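Local coordinates for MmoQ Response regulator (Methylococcus capsulatus, PDB 3LJX), which probably makes cyclic di-GMP from two GTP molecules in its full-length form, a response regulator with a GGDEF domain, of which this fragment supplies the HDOD domain, at residues A[112-116]-A[226-231]; A[117-121]-A[134-138]. The contacts are given in a common frame with arbitrary orientation. Numbering follows the deposited sequence.

Contact 1 (A[112-116]-A[226-231])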
loop_
_atom_site.group_PDB
_atom_site.type_symbol
_atom_site.label_atom_id
_atom_site.label_comp_id
_atom_site.label_asym_id
_atom_site.label_seq_id
_atom_site.Cartn_x
_atom_site.Cartn_y
_atom_site.Cartn_z
ATOM N N LYS A 112 4.375 7.202 -5.814
ATOM C CA LYS A 112 3.955 6.028 -6.566
ATOM C C LYS A 112 2.833 5.263 -5.857
ATOM O O LYS A 112 1.923 4.748 -6.503
ATOM C CB LYS A 112 5.154 5.123 -6.794
ATOM C CG LYS A 112 4.845 3.810 -7.471
ATOM C CD LYS A 112 6.106 3.340 -8.143
ATOM C CE LYS A 112 6.764 4.526 -8.833
ATOM N NZ LYS A 112 8.252 4.446 -8.835
ATOM N N SER A 113 2.892 5.197 -4.529
ATOM C CA SER A 113 1.902 4.435 -3.769
ATOM C C SER A 113 0.495 5.032 -3.930
ATOM O O SER A 113 -0.485 4.312 -4.148
ATOM C CB SER A 113 2.308 4.358 -2.290
ATOM O OG SER A 113 3.422 3.488 -2.121
ATOM N N LEU A 114 0.410 6.354 -3.848
ATOM C CA LEU A 114 -0.852 7.047 -4.028
ATOM C C LEU A 114 -1.353 6.925 -5.473
ATOM O O LEU A 114 -2.532 6.628 -5.709
ATOM C CB LEU A 114 -0.693 8.521 -3.658
ATOM C CG LEU A 114 -1.961 9.363 -3.827
ATOM C CD1 LEU A 114 -3.118 8.779 -2.996
ATOM C CD2 LEU A 114 -1.673 10.808 -3.431
ATOM N N ALA A 115 -0.460 7.156 -6.435
ATOM C CA ALA A 115 -0.842 7.118 -7.842
ATOM C C ALA A 115 -1.408 5.741 -8.164
ATOM O O ALA A 115 -2.427 5.622 -8.852
ATOM C CB ALA A 115 0.365 7.446 -8.757
ATOM N N ARG A 116 -0.746 4.701 -7.651
ATOM C CA ARG A 116 -1.228 3.340 -7.846
ATOM C C ARG A 116 -2.580 3.114 -7.169
ATOM O O ARG A 116 -3.484 2.530 -7.759
ATOM C CB ARG A 116 -0.203 2.317 -7.349
ATOM C CG ARG A 116 -0.554 0.883 -7.714
ATOM C CD ARG A 116 0.524 -0.078 -7.223
ATOM N NE ARG A 116 0.769 0.140 -5.810
ATOM C CZ ARG A 116 1.960 0.374 -5.277
ATOM N NH1 ARG A 116 3.040 0.386 -6.040
ATOM N NH2 ARG A 116 2.066 0.595 -3.974
ATOM N N ALA A 226 -2.663 -1.440 -12.708
ATOM C CA ALA A 226 -2.463 -0.240 -11.899
ATOM C C ALA A 226 -0.970 -0.007 -11.693
ATOM O O ALA A 226 -0.497 1.131 -11.733
ATOM C CB ALA A 226 -3.160 -0.362 -10.548
ATOM N N GLN A 227 -0.234 -1.091 -11.468
ATOM C CA GLN A 227 1.198 -0.989 -11.219
ATOM C C GLN A 227 1.939 -0.495 -12.463
ATOM O O GLN A 227 2.733 0.454 -12.390
ATOM C CB GLN A 227 1.772 -2.333 -10.757
ATOM C CG GLN A 227 3.282 -2.313 -10.591
ATOM C CD GLN A 227 3.740 -1.421 -9.436
ATOM O OE1 GLN A 227 3.149 -1.428 -8.356
ATOM N NE2 GLN A 227 4.808 -0.665 -9.658
ATOM N N HIS A 228 1.678 -1.134 -13.604
ATOM C CA HIS A 228 2.410 -0.807 -14.837
ATOM C C HIS A 228 2.048 0.573 -15.353
ATOM O O HIS A 228 2.908 1.317 -15.806
ATOM C CB HIS A 228 2.181 -1.863 -15.929
ATOM C CG HIS A 228 2.883 -3.161 -15.668
ATOM N ND1 HIS A 228 2.503 -4.024 -14.662
ATOM C CD2 HIS A 228 3.938 -3.744 -16.284
ATOM C CE1 HIS A 228 3.293 -5.084 -14.670
ATOM N NE2 HIS A 228 4.172 -4.940 -15.645
ATOM N N ILE A 229 0.770 0.914 -15.278
ATOM C CA ILE A 229 0.316 2.246 -15.653
ATOM C C ILE A 229 0.980 3.314 -14.790
ATOM O O ILE A 229 1.349 4.370 -15.284
ATOM C CB ILE A 229 -1.198 2.365 -15.490
ATOM C CG1 ILE A 229 -1.898 2.023 -16.796
ATOM C CG2 ILE A 229 -1.596 3.755 -15.018
ATOM C CD1 ILE A 229 -3.353 1.634 -16.589
ATOM N N ALA A 230 1.116 3.037 -13.497
ATOM C CA ALA A 230 1.694 4.001 -12.572
ATOM C C ALA A 230 3.192 4.132 -12.869
ATOM O O ALA A 230 3.751 5.223 -12.860
ATOM C CB ALA A 230 1.432 3.583 -11.094
ATOM N N ASP A 231 3.836 3.013 -13.163
ATOM C CA ASP A 231 5.244 3.048 -13.500
ATOM C C ASP A 231 5.455 3.823 -14.787
ATOM O O ASP A 231 6.474 4.491 -14.959
ATOM C CB ASP A 231 5.806 1.633 -13.631
ATOM C CG ASP A 231 6.174 1.029 -12.282
ATOM O OD1 ASP A 231 6.338 1.810 -11.314
ATOM O OD2 ASP A 231 6.308 -0.213 -12.187
#

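Contact 2 (A[117-121]-A[134-138])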
loop_
_atom_site.group_PDB
_atom_site.type_symbol
_atom_site.label_atom_id
_atom_site.label_comp_id
_atom_site.label_asym_id
_atom_site.label_seq_id
_atom_site.Cartn_x
_atom_site.Cartn_y
_atom_site.Cartn_z
ATOM N N ALA A 117 -2.725 3.572 -5.929
ATOM C CA ALA A 117 -4.009 3.473 -5.241
ATOM C C ALA A 117 -5.099 4.121 -6.100
ATOM O O ALA A 117 -6.171 3.549 -6.297
ATOM C CB ALA A 117 -3.939 4.151 -3.881
ATOM N N VAL A 118 -4.816 5.315 -6.618
ATOM C CA VAL A 118 -5.810 6.069 -7.386
ATOM C C VAL A 118 -6.164 5.341 -8.680
ATOM O O VAL A 118 -7.347 5.212 -9.039
ATOM C CB VAL A 118 -5.310 7.479 -7.735
ATOM C CG1 VAL A 118 -6.186 8.093 -8.831
ATOM C CG2 VAL A 118 -5.272 8.358 -6.485
ATOM N N ALA A 119 -5.136 4.845 -9.368
ATOM C CA ALA A 119 -5.352 4.069 -10.591
ATOM C C ALA A 119 -6.181 2.808 -10.341
ATOM O O ALA A 119 -7.086 2.487 -11.116
ATOM C CB ALA A 119 -4.012 3.712 -11.269
ATOM N N LEU A 120 -5.871 2.088 -9.269
ATOM C CA LEU A 120 -6.555 0.826 -9.021
ATOM C C LEU A 120 -8.012 1.101 -8.688
ATOM O O LEU A 120 -8.913 0.379 -9.119
ATOM C CB LEU A 120 -5.871 0.031 -7.905
ATOM C CG LEU A 120 -6.466 -1.359 -7.657
ATOM C CD1 LEU A 120 -6.519 -2.219 -8.953
ATOM C CD2 LEU A 120 -5.700 -2.075 -6.551
ATOM N N GLN A 121 -8.247 2.163 -7.932
ATOM C CA GLN A 121 -9.613 2.564 -7.640
ATOM C C GLN A 121 -10.411 2.835 -8.902
ATOM O O GLN A 121 -11.531 2.332 -9.036
ATOM C CB GLN A 121 -9.656 3.797 -6.742
ATOM C CG GLN A 121 -11.065 4.337 -6.596
ATOM C CD GLN A 121 -11.279 5.009 -5.273
ATOM O OE1 GLN A 121 -10.593 5.975 -4.934
ATOM N NE2 GLN A 121 -12.237 4.505 -4.504
ATOM N N GLU A 134 -11.881 -0.372 -1.130
ATOM C CA GLU A 134 -11.000 -1.388 -0.554
ATOM C C GLU A 134 -9.814 -1.633 -1.493
ATOM O O GLU A 134 -8.683 -1.872 -1.039
ATOM C CB GLU A 134 -11.775 -2.683 -0.280
ATOM C CG GLU A 134 -12.925 -2.490 0.731
ATOM C CD GLU A 134 -13.702 -3.783 1.020
ATOM O OE1 GLU A 134 -13.691 -4.701 0.172
ATOM O OE2 GLU A 134 -14.321 -3.883 2.106
ATOM N N ALA A 135 -10.078 -1.566 -2.803
ATOM C CA ALA A 135 -9.028 -1.732 -3.800
ATOM C C ALA A 135 -8.025 -0.584 -3.705
ATOM O O ALA A 135 -6.814 -0.797 -3.821
ATOM C CB ALA A 135 -9.629 -1.817 -5.220
ATOM N N PHE A 136 -8.530 0.631 -3.496
ATOM C CA PHE A 136 -7.661 1.797 -3.354
ATOM C C PHE A 136 -6.608 1.508 -2.290
ATOM O O PHE A 136 -5.404 1.681 -2.499
ATOM C CB PHE A 136 -8.476 3.014 -2.929
ATOM C CG PHE A 136 -7.642 4.214 -2.617
ATOM C CD1 PHE A 136 -6.949 4.300 -1.411
ATOM C CD2 PHE A 136 -7.545 5.267 -3.523
ATOM C CE1 PHE A 136 -6.171 5.416 -1.110
ATOM C CE2 PHE A 136 -6.762 6.381 -3.234
ATOM C CZ PHE A 136 -6.078 6.459 -2.022
ATOM N N THR A 137 -7.098 1.042 -1.149
ATOM C CA THR A 137 -6.269 0.753 -0.001
ATOM C C THR A 137 -5.227 -0.304 -0.313
ATOM O O THR A 137 -4.053 -0.151 0.040
ATOM C CB THR A 137 -7.135 0.300 1.190
ATOM O OG1 THR A 137 -8.127 1.299 1.451
ATOM C CG2 THR A 137 -6.287 0.119 2.436
ATOM N N LEU A 138 -5.633 -1.378 -0.981
ATOM C CA LEU A 138 -4.653 -2.399 -1.357
ATOM C C LEU A 138 -3.588 -1.836 -2.307
ATOM O O LEU A 138 -2.400 -2.165 -2.195
ATOM C CB LEU A 138 -5.321 -3.608 -1.982
ATOM C CG LEU A 138 -4.330 -4.729 -2.292
ATOM C CD1 LEU A 138 -3.500 -5.082 -1.058
ATOM C CD2 LEU A 138 -5.052 -5.963 -2.836
#

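Contact 1 (A[112-116]-A[226-231])
A single direct hydrogen bond ties the two helices together: R116 NH1 donates to Q227 OE1 at 2.9 Å, with an N-H...acceptor angle of 137° that is bent but acceptable. The acceptor is held in place from behind, because Q227 NE2 donates to D231 OD2 at 3.0 Å and a straighter 164°, one turn further along the same helix. The amide of Q227 thus relays between arginine and carboxylate. R116 is also committed elsewhere: its NE binds the carbonyl O of G139 and its NH2 forms a salt bridge with D143, so the guanidinium links helix 214-233 to the end of helix 132-141 and the turn that follows. K112, one turn before R116, adds a looser electrostatic term; its NZ lies 4.1 Å from D231 OD1, beyond a salt bridge, while K112 CD comes to 3.5 Å from the same oxygen.

Beside these polar groups, the packing is made by small residues. A230 CB sits 4.2 Å from R116 CA and 4.3 Å from R116 CB, and A226 CB lies 4.0 Å from R116 CG, so the aliphatic base of the arginine rests on two alanines spaced one turn apart. The backbones are nearest at R116 and A226, with CA atoms 5.5 Å apart, although the local axes stay 9.3 Å apart and cross at 125°. Such a steep, alanine-lined crossing with a polar fringe is plain helix-helix packing, here joining helix 106-125 to the long helix 214-233 in this all-helical HDOD-containing fragment.

Contact 2 (A[117-121]-A[134-138])
The ring of F136 is the main bump of this interface, with 113 Å² of the residue covered by segment 117-121, and the small side chain of A117 meets it squarely. A117 CB stands 3.5 Å from the F136 ring centroid and only 6° off the ring normal, a CH-pi contact over one face. The same methyl also touches the opposing backbone, A117 CB lying 3.2 Å from F136 O, so it fits between the ring and the main chain of that residue. Two neighbours on the first helix extend the hollow for the ring: V118 CG2 is 4.1 Å from F136 CE2, and Q121 OE1 is 3.4 Å from F136 CD2, approaching obliquely.

A second bump points the other way across the interface. L120 reaches over A135, its CG 4.0 Å from A135 CB and its CD2 3.2 Å from A135 O, so the leucine end lies against the A135 methyl and carbonyl, where the small residue lets it come close. With alanines facing a large side chain on both helices, the backbones come close: the A117 and F136 CA atoms are 4.4 Å apart and the axes 7.5 Å, at 148°, a roughly antiparallel pair. No hydrogen bond crosses between the segments, so the 319 Å² buried rests on close van der Waals fit, mostly of apolar side chains, with backbone carbonyls and the Q121 amide oxygen also in contact.

Beyond the pair, L120 also packs on Q222, L223 and A226 of helix 214-233, and L138 touches F219 of that helix. T137 lies against T50 and L54 of helix 47-58, so helix 132-141 is packed between helices 106-125, 214-233 and 47-58.

Both contacts draw on helix 106-125, and their segments there, 112-116 and 117-121, follow each other directly. Contact 2 is local in sequence, pairing that helix with helix 132-141 across 12 intervening residues, whereas contact 1 spans 109 residues to reach helix 214-233, so the chain completes contact 2 before it returns to close contact 1. Their centres lie about 10 Å apart and the packing is continuous: A226 CB is 3.8 Å from L120 CB and 4.2 Å from A119 CB, while L114 CD1 is 3.9 Å from F136 CZ. Helix 106-125 therefore holds helix 132-141, its near neighbour in sequence, and the late helix 214-233 in one continuous patch of packing.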